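Local coordinates for protein probable endonuclease 4 (PDB 4HNO) that probably cleaves DNA at apurinic or apyrimidinic sites during base excision repair, using a cluster of three metal ions held at the mouth of a TIM barrel, at residues Q33-N38 and F70-Y75; A44-D49 and V98-K103. All coordinates share one frame; numbering follows the deposited sequence.

Interaction 1: Q33-N38 and F70-Y75; sequences QIFPHN and FCHSGY. With ZN (zinc ion), chain B.
Gln33 and His72 meet at the metal site of a TIM barrel, where strands 31-34 and 69-72 run side by side as parallel neighbours joined through helix 49-61. Ile34 sits in the pairing with both its backbone groups turned to the second strand: its N gives a bond to Phe70 O (2.9 Å), and its O accepts one from His72 N (2.8 Å). Gln33 and Phe70 share one face of the sheet; Ile34 and Cys71 share the other, where Ile34 CG1 lies 3.9 Å from Cys71 SG and Pro36 CB also approaches that sulfur. Followed outward, Gln33 CB and CG pass beside Phe70 O. With CG anti to the backbone N (chi1 179°) and CD carried on in extension, CD arrives at His72 CB, 3.7 Å away, in the plane of the imidazole at its edge. The amide stands almost perpendicular to that ring (88°). NE2 comes 3.7 Å from His72 CD2, but its hydrogen bonds go to His10 and Glu263, while OE1 bonds to His218; these bonds fix the amide's rotation and make Gln33 a second-shell neighbour of the adjoining metal site. Just past the end of strand 31-34, Phe35 presents its ring edge, CD2 at 3.3 Å, to His72 O, a buried oxygen with no hydrogen-bond partner in the model. The imidazole itself is held from two ends: ND1 donates to Ser73 O, which lies in the ring plane, and NE2 binds zinc at 2.0 Å, sharing the ion with His112, Glu147 and a water.

Interaction 2: A44-D49 and V98-K103; sequences AKLPSD and VEICRK
Lys103 reaches from helix 84-104 across Pro47 to the start of helix 49-61. Its CG is anti to the backbone N (chi1 -171°). The extended chain beyond carries CD alongside Pro47 CG, 4.1 Å away, the two side chains running in opposite directions. At the tip, NZ is gripped by two acceptors. Pro47 O takes one hydrogen bond of 2.8 Å, with the nitrogen in the carbonyl plane and a C=O...N angle of 154°. In the conformer described, Asp49 OD1 takes the other, also 2.8 Å, as a salt bridge that may not be kept in the residue's second conformer; the ammonium comes to the anti side of this oxygen, 18° out of the carboxylate plane, and the two side chains cross at about a right angle.

The apolar, more closely packed part is centred on buried Ile100. Its CG2 meets Pro47 CD at 4.0 Å, CG1 meets Leu46 CD2 at 3.8 Å, and CD1 lies 3.5 Å from Lys45 O, with Ala44 CB farther off. Pro47 is buried as well, its ring continuing onto Leu104 of the same helix.

Toward solvent the contact thins out. Leu46 stays exposed although CD2 leans back over the helix, where it also approaches the backbone of Glu99. Lys45 CB points away from the helix, and among residues 98-103 exposed Asp49 touches Lys103. Glu99 and Ser48 contribute little surface. The OG of Ser48 is committed instead to Ala51 N, capping helix 49-61 as its N-cap residue. The arrangement is that of a TIM-barrel outer layer, in which the loop entering one barrel helix packs against the next helix, here with Lys103 of the later helix bound to Pro47 and Asp49 at the N-terminal end of helix 49-61.

From the N terminus, the chain leaves strand 31-34 through residues 35-38, runs on to 44-49 and enters helix 49-61. Strand 69-72 then returns beside strand 31-34, so interaction 1 closes the first loop, a beta-alpha-beta crossover. Helix 84-104 comes next, and interaction 2 closes a second loop by bringing it against 44-49. The segments alternate along the sequence, so the two loops cross. Interaction 1 ties neighbouring barrel strands at the metal site; interaction 2 ties the loop leading into helix 49-61 to helix 84-104 in the outer layer. They touch directly: Pro36 O packs on Ile100 CG2 (3.4 Å), and the His37 ring rests against Ala44 CB and Ile100 CD1.

Interaction 1: Q33-N38 and F70-Y75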
ATOM      1  N   GLN A  33      -6.827   4.057  -3.287  1.00  9.10           N
ATOM      2  CA  GLN A  33      -5.431   4.473  -3.372  1.00  8.87           C
ATOM      3  C   GLN A  33      -5.234   5.189  -4.700  1.00  9.12           C
ATOM      4  O   GLN A  33      -5.844   4.817  -5.695  1.00 10.03           O
ATOM      5  CB  GLN A  33      -4.511   3.256  -3.261  1.00  9.03           C
ATOM      6  CG  GLN A  33      -3.025   3.572  -3.370  1.00  9.08           C
ATOM      7  CD  GLN A  33      -2.223   2.313  -3.152  1.00  9.07           C
ATOM      8  OE1 GLN A  33      -1.746   2.048  -2.053  1.00 10.14           O
ATOM      9  NE2 GLN A  33      -2.107   1.532  -4.209  1.00  9.24           N
ATOM     10  N   ILE A  34      -4.376   6.201  -4.690  1.00  8.60           N
ATOM     11  CA  ILE A  34      -4.022   6.952  -5.889  1.00  9.07           C
ATOM     12  C   ILE A  34      -2.533   7.212  -5.893  1.00  8.59           C
ATOM     13  O   ILE A  34      -1.894   7.281  -4.853  1.00  9.67           O
ATOM     14  CB  ILE A  34      -4.763   8.304  -5.955  1.00  9.42           C
ATOM     15  CG1 ILE A  34      -4.696   9.052  -4.623  1.00 10.24           C
ATOM     16  CG2 ILE A  34      -6.221   8.082  -6.343  1.00 10.74           C
ATOM     17  CD1 ILE A  34      -5.060  10.546  -4.708  1.00 12.37           C
ATOM     18  N   PHE A  35      -1.965   7.424  -7.076  1.00  8.93           N
ATOM     19  CA  PHE A  35      -0.649   8.057  -7.165  1.00  8.82           C
ATOM     20  C   PHE A  35      -0.806   9.561  -6.864  1.00  8.83           C
ATOM     21  O   PHE A  35      -1.876  10.120  -7.028  1.00 10.33           O
ATOM     22  CB  PHE A  35      -0.018   7.842  -8.539  1.00  9.94           C
ATOM     23  CG  PHE A  35       0.452   6.423  -8.784  1.00 11.26           C
ATOM     24  CD1 PHE A  35      -0.022   5.711  -9.861  1.00 13.33           C
ATOM     25  CD2 PHE A  35       1.394   5.823  -7.964  1.00 13.04           C
ATOM     26  CE1 PHE A  35       0.436   4.412 -10.102  1.00 15.40           C
ATOM     27  CE2 PHE A  35       1.834   4.535  -8.191  1.00 15.30           C
ATOM     28  CZ  PHE A  35       1.356   3.829  -9.258  1.00 16.11           C
ATOM     29  N   PRO A  36       0.273  10.227  -6.465  1.00  9.17           N
ATOM     30  CA  PRO A  36       0.190  11.659  -6.141  1.00  9.58           C
ATOM     31  C   PRO A  36       0.463  12.559  -7.339  1.00  8.40           C
ATOM     32  O   PRO A  36       0.337  13.765  -7.222  1.00  9.41           O
ATOM     33  CB  PRO A  36       1.262  11.838  -5.051  1.00 10.66           C
ATOM     34  CG  PRO A  36       2.098  10.603  -5.098  1.00 13.40           C
ATOM     35  CD  PRO A  36       1.562   9.648  -6.064  1.00 12.14           C
ATOM     36  N   HIS A  37       0.857  11.976  -8.458  1.00  9.63           N
ATOM     37  CA  HIS A  37       1.286  12.701  -9.635  1.00 10.62           C
ATOM     38  C   HIS A  37       1.468  11.671 -10.737  1.00 12.53           C
ATOM     39  O   HIS A  37       1.413  10.465 -10.490  1.00 13.75           O
ATOM     40  CB  HIS A  37       2.622  13.424  -9.361  1.00 11.76           C
ATOM     41  CG  HIS A  37       3.697  12.511  -8.869  1.00 11.57           C
ATOM     42  ND1 HIS A  37       4.353  11.609  -9.675  1.00 15.10           N
ATOM     43  CD2 HIS A  37       4.199  12.343  -7.626  1.00 11.64           C
ATOM     44  CE1 HIS A  37       5.206  10.920  -8.935  1.00 16.36           C
ATOM     45  NE2 HIS A  37       5.128  11.339  -7.688  1.00 13.05           N
ATOM     46  N   ASN A  38       1.731  12.167 -11.938  1.00 15.30           N
ATOM     47  CA  ASN A  38       2.092  11.314 -13.059  1.00 20.20           C
ATOM     48  C   ASN A  38       3.471  11.683 -13.598  1.00 20.92           C
ATOM     49  O   ASN A  38       3.723  11.606 -14.805  1.00 22.83           O
ATOM     50  CB  ASN A  38       1.049  11.447 -14.162  1.00 28.50           C
ATOM     51  CG  ASN A  38       1.213  12.723 -14.962  1.00 40.34           C
ATOM     52  OD1 ASN A  38       1.263  13.820 -14.401  1.00 40.84           O
ATOM     53  ND2 ASN A  38       1.332  12.583 -16.280  1.00 45.37           N
ATOM     54  N   PHE A  70      -5.585   6.716   0.444  1.00  8.87           N
ATOM     55  CA  PHE A  70      -4.152   6.516   0.501  1.00  8.60           C
ATOM     56  C   PHE A  70      -3.494   6.986  -0.786  1.00  8.33           C
ATOM     57  O   PHE A  70      -4.060   6.810  -1.866  1.00  9.06           O
ATOM     58  CB  PHE A  70      -3.837   4.998   0.657  1.00  8.88           C
ATOM     59  CG  PHE A  70      -4.531   4.360   1.813  1.00  8.73           C
ATOM     60  CD1 PHE A  70      -5.808   3.842   1.673  1.00 10.16           C
ATOM     61  CD2 PHE A  70      -3.919   4.277   3.062  1.00  9.59           C
ATOM     62  CE1 PHE A  70      -6.447   3.233   2.720  1.00 11.07           C
ATOM     63  CE2 PHE A  70      -4.552   3.680   4.116  1.00 10.27           C
ATOM     64  CZ  PHE A  70      -5.828   3.152   3.935  1.00 11.20           C
ATOM     65  N   CYS A  71      -2.266   7.483  -0.691  1.00  8.79           N
ATOM     66  CA  CYS A  71      -1.429   7.653  -1.856  1.00  8.47           C
ATOM     67  C   CYS A  71      -0.374   6.556  -1.894  1.00  8.18           C
ATOM     68  O   CYS A  71       0.108   6.117  -0.852  1.00  9.75           O
ATOM     69  CB  CYS A  71      -0.721   9.003  -1.900  0.74  8.72           C
ATOM     70  SG  CYS A  71      -1.706  10.379  -2.526  0.74  9.21           S
ATOM     71  N   HIS A  72      -0.024   6.118  -3.091  1.00  8.53           N
ATOM     72  CA  HIS A  72       1.135   5.252  -3.331  1.00  8.36           C
ATOM     73  C   HIS A  72       2.220   6.102  -3.973  1.00  8.52           C
ATOM     74  O   HIS A  72       1.974   6.823  -4.918  1.00  9.96           O
ATOM     75  CB  HIS A  72       0.779   4.095  -4.267  1.00  9.21           C
ATOM     76  CG  HIS A  72       1.743   2.942  -4.232  1.00  9.05           C
ATOM     77  ND1 HIS A  72       3.076   3.043  -4.555  1.00  9.52           N
ATOM     78  CD2 HIS A  72       1.538   1.641  -3.913  1.00  9.29           C
ATOM     79  CE1 HIS A  72       3.647   1.847  -4.423  1.00  9.55           C
ATOM     80  NE2 HIS A  72       2.733   0.971  -4.039  1.00  9.35           N
ATOM     81  N   SER A  73       3.427   6.011  -3.433  1.00  8.98           N
ATOM     82  CA  SER A  73       4.586   6.743  -3.883  1.00  9.71           C
ATOM     83  C   SER A  73       4.996   6.242  -5.247  1.00 10.32           C
ATOM     84  O   SER A  73       4.712   5.105  -5.628  1.00 11.24           O
ATOM     85  CB  SER A  73       5.685   6.538  -2.838  1.00 10.40           C
ATOM     86  OG  SER A  73       6.909   7.125  -3.148  1.00 11.26           O
ATOM     87  N   GLY A  74       5.676   7.095  -5.991  1.00 11.00           N
ATOM     88  CA  GLY A  74       6.082   6.778  -7.339  1.00 12.11           C
ATOM     89  C   GLY A  74       7.153   5.722  -7.439  1.00 12.89           C
ATOM     90  O   GLY A  74       8.014   5.563  -6.568  1.00 14.19           O
ATOM     91  N   TYR A  75       7.107   5.090  -8.612  0.54 28.64           N
ATOM     92  CA  TYR A  75       7.938   3.958  -9.009  0.54 31.40           C
ATOM     93  C   TYR A  75       9.458   4.195  -9.013  0.54 30.67           C
ATOM     94  O   TYR A  75      10.238   3.251  -8.919  0.54 30.12           O
ATOM     95  CB  TYR A  75       7.435   3.421 -10.374  0.54 23.45           C
ATOM     96  CG  TYR A  75       7.728   4.202 -11.658  0.54 20.65           C
ATOM     97  CD1 TYR A  75       8.527   3.637 -12.646  0.54 20.14           C
ATOM     98  CD2 TYR A  75       7.152   5.453 -11.929  0.54 20.05           C
ATOM     99  CE1 TYR A  75       8.786   4.293 -13.839  0.54 19.83           C
ATOM    100  CE2 TYR A  75       7.413   6.122 -13.134  0.54 19.79           C
ATOM    101  CZ  TYR A  75       8.232   5.534 -14.077  0.54 19.47           C
ATOM    102  OH  TYR A  75       8.489   6.180 -15.268  0.54 20.07           O
TER
HETATM  103 ZN    ZN B 301       3.120  -1.020  -3.728  0.94  8.66          ZN
HETATM  104  O   HOH W   1       1.897  -2.254  -4.543  0.88  8.73           O

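Interaction 2: A44-D49 and V98-K103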
ATOM      1  N   ALA A  44       7.785  16.771  -9.492  1.00  8.79           N
ATOM      2  CA  ALA A  44       6.348  16.622  -9.601  1.00  9.06           C
ATOM      3  C   ALA A  44       5.679  17.930  -9.187  1.00  8.94           C
ATOM      4  O   ALA A  44       6.053  18.566  -8.202  1.00  9.64           O
ATOM      5  CB  ALA A  44       5.832  15.495  -8.711  1.00 10.30           C
ATOM      6  N   LYS A  45       4.649  18.294  -9.920  1.00  9.98           N
ATOM      7  CA  LYS A  45       3.825  19.432  -9.556  1.00  9.65           C
ATOM      8  C   LYS A  45       2.909  19.103  -8.389  1.00  9.15           C
ATOM      9  O   LYS A  45       2.519  17.950  -8.142  1.00 10.06           O
ATOM     10  CB  LYS A  45       2.960  19.864 -10.734  1.00 11.76           C
ATOM     11  CG  LYS A  45       3.753  20.444 -11.884  1.00 20.19           C
ATOM     12  CD  LYS A  45       2.842  20.950 -12.991  1.00 32.67           C
ATOM     13  CE  LYS A  45       3.537  20.883 -14.340  1.00 49.41           C
ATOM     14  NZ  LYS A  45       2.800  21.618 -15.400  1.00 64.12           N
ATOM     15  N   LEU A  46       2.550  20.156  -7.677  1.00 10.08           N
ATOM     16  CA  LEU A  46       1.459  20.095  -6.730  1.00  9.39           C
ATOM     17  C   LEU A  46       0.123  20.178  -7.464  1.00  9.33           C
ATOM     18  O   LEU A  46       0.024  20.831  -8.498  1.00 10.53           O
ATOM     19  CB  LEU A  46       1.477  21.285  -5.773  1.00 11.00           C
ATOM     20  CG  LEU A  46       2.656  21.353  -4.829  1.00 12.37           C
ATOM     21  CD1 LEU A  46       2.581  22.669  -4.080  1.00 14.25           C
ATOM     22  CD2 LEU A  46       2.620  20.221  -3.844  1.00 14.05           C
ATOM     23  N   PRO A  47      -0.936  19.632  -6.871  1.00  9.59           N
ATOM     24  CA  PRO A  47      -2.268  20.007  -7.346  1.00  9.97           C
ATOM     25  C   PRO A  47      -2.458  21.507  -7.168  1.00 10.16           C
ATOM     26  O   PRO A  47      -1.965  22.081  -6.202  1.00 10.42           O
ATOM     27  CB  PRO A  47      -3.208  19.235  -6.418  1.00 10.95           C
ATOM     28  CG  PRO A  47      -2.448  18.980  -5.213  1.00 13.44           C
ATOM     29  CD  PRO A  47      -0.996  18.803  -5.661  1.00 10.32           C
ATOM     30  N   SER A  48      -3.173  22.135  -8.087  1.00 10.90           N
ATOM     31  CA  SER A  48      -3.513  23.531  -7.907  1.00 11.18           C
ATOM     32  C   SER A  48      -4.416  23.687  -6.689  1.00 10.59           C
ATOM     33  O   SER A  48      -5.033  22.731  -6.199  1.00 10.05           O
ATOM     34  CB  SER A  48      -4.221  24.085  -9.134  1.00 12.91           C
ATOM     35  OG  SER A  48      -5.510  23.510  -9.241  1.00 12.82           O
ATOM     36  N   ASP A  49      -4.525  24.918  -6.206  1.00 11.18           N
ATOM     37  CA  ASP A  49      -5.461  25.198  -5.138  1.00 11.11           C
ATOM     38  C   ASP A  49      -6.861  24.742  -5.511  1.00 10.72           C
ATOM     39  O   ASP A  49      -7.564  24.141  -4.702  1.00 11.25           O
ATOM     40  CB  ASP A  49      -5.516  26.678  -4.810  0.65 12.34           C
ATOM     41  CG  ASP A  49      -4.212  27.224  -4.332  0.65 13.22           C
ATOM     42  OD1 ASP A  49      -3.289  26.465  -3.955  0.65 14.89           O
ATOM     43  OD2 ASP A  49      -4.110  28.464  -4.305  0.65 18.41           O
ATOM     44  N   VAL A  98       4.935  13.909  -0.046  1.00  7.33           N
ATOM     45  CA  VAL A  98       4.313  14.217   1.242  1.00  7.54           C
ATOM     46  C   VAL A  98       3.547  15.529   1.166  1.00  7.83           C
ATOM     47  O   VAL A  98       2.432  15.637   1.668  1.00  8.28           O
ATOM     48  CB  VAL A  98       5.367  14.229   2.370  1.00  8.26           C
ATOM     49  CG1 VAL A  98       4.793  14.851   3.640  1.00  9.31           C
ATOM     50  CG2 VAL A  98       5.873  12.817   2.631  1.00  9.21           C
ATOM     51  N   GLU A  99       4.140  16.540   0.532  1.00  7.85           N
ATOM     52  CA  GLU A  99       3.473  17.809   0.419  1.00  8.55           C
ATOM     53  C   GLU A  99       2.246  17.754  -0.488  1.00  7.85           C
ATOM     54  O   GLU A  99       1.268  18.466  -0.229  1.00  8.36           O
ATOM     55  CB  GLU A  99       4.476  18.875   0.045  1.00 10.88           C
ATOM     56  CG  GLU A  99       5.485  19.116   1.229  1.00 13.09           C
ATOM     57  CD  GLU A  99       4.793  19.569   2.558  1.00 14.22           C
ATOM     58  OE1 GLU A  99       4.028  20.560   2.517  1.00 15.33           O
ATOM     59  OE2 GLU A  99       4.982  18.950   3.622  1.00 19.59           O
ATOM     60  N   ILE A 100       2.262  16.926  -1.524  1.00  7.42           N
ATOM     61  CA  ILE A 100       1.071  16.703  -2.319  1.00  7.79           C
ATOM     62  C   ILE A 100      -0.031  16.106  -1.448  1.00  7.31           C
ATOM     63  O   ILE A 100      -1.180  16.560  -1.472  1.00  7.80           O
ATOM     64  CB  ILE A 100       1.370  15.784  -3.532  1.00  7.57           C
ATOM     65  CG1 ILE A 100       2.256  16.501  -4.547  1.00  7.83           C
ATOM     66  CG2 ILE A 100       0.078  15.302  -4.161  1.00  8.10           C
ATOM     67  CD1 ILE A 100       2.929  15.603  -5.559  1.00  7.79           C
ATOM     68  N   CYS A 101       0.316  15.060  -0.690  1.00  7.29           N
ATOM     69  CA  CYS A 101      -0.662  14.476   0.214  1.00  7.51           C
ATOM     70  C   CYS A 101      -1.226  15.525   1.154  1.00  7.66           C
ATOM     71  O   CYS A 101      -2.432  15.615   1.350  1.00  7.74           O
ATOM     72  CB  CYS A 101      -0.032  13.348   1.032  1.00  7.79           C
ATOM     73  SG  CYS A 101       0.374  11.867   0.105  1.00  8.85           S
ATOM     74  N   ARG A 102      -0.341  16.315   1.753  0.62  7.95           N
ATOM     75  CA  ARG A 102      -0.762  17.311   2.728  0.62  8.38           C
ATOM     76  C   ARG A 102      -1.717  18.315   2.075  0.62  8.88           C
ATOM     77  O   ARG A 102      -2.698  18.710   2.687  0.62  9.45           O
ATOM     78  CB  ARG A 102       0.494  17.977   3.321  0.62  9.72           C
ATOM     79  CG  ARG A 102       0.301  19.005   4.408  0.62  8.82           C
ATOM     80  CD  ARG A 102       0.021  18.482   5.825  0.62 10.14           C
ATOM     81  NE  ARG A 102      -1.318  17.929   5.925  0.62 10.78           N
ATOM     82  CZ  ARG A 102      -2.414  18.665   6.075  0.62 10.72           C
ATOM     83  NH1 ARG A 102      -3.587  18.050   6.147  0.62 14.60           N
ATOM     84  NH2 ARG A 102      -2.370  20.000   6.162  0.62 11.17           N
ATOM     85  N   LYS A 103      -1.460  18.728   0.836  1.00  8.62           N
ATOM     86  CA  LYS A 103      -2.325  19.690   0.162  1.00  8.77           C
ATOM     87  C   LYS A 103      -3.707  19.100  -0.136  1.00  8.64           C
ATOM     88  O   LYS A 103      -4.713  19.799  -0.035  1.00  9.42           O
ATOM     89  CB  LYS A 103      -1.652  20.222  -1.096  1.00  9.17           C
ATOM     90  CG  LYS A 103      -2.419  21.384  -1.697  1.00 10.36           C
ATOM     91  CD  LYS A 103      -1.667  22.126  -2.766  1.00 10.28           C
ATOM     92  CE  LYS A 103      -2.515  23.293  -3.280  1.00 11.07           C
ATOM     93  NZ  LYS A 103      -1.813  24.108  -4.284  1.00 11.79           N
TER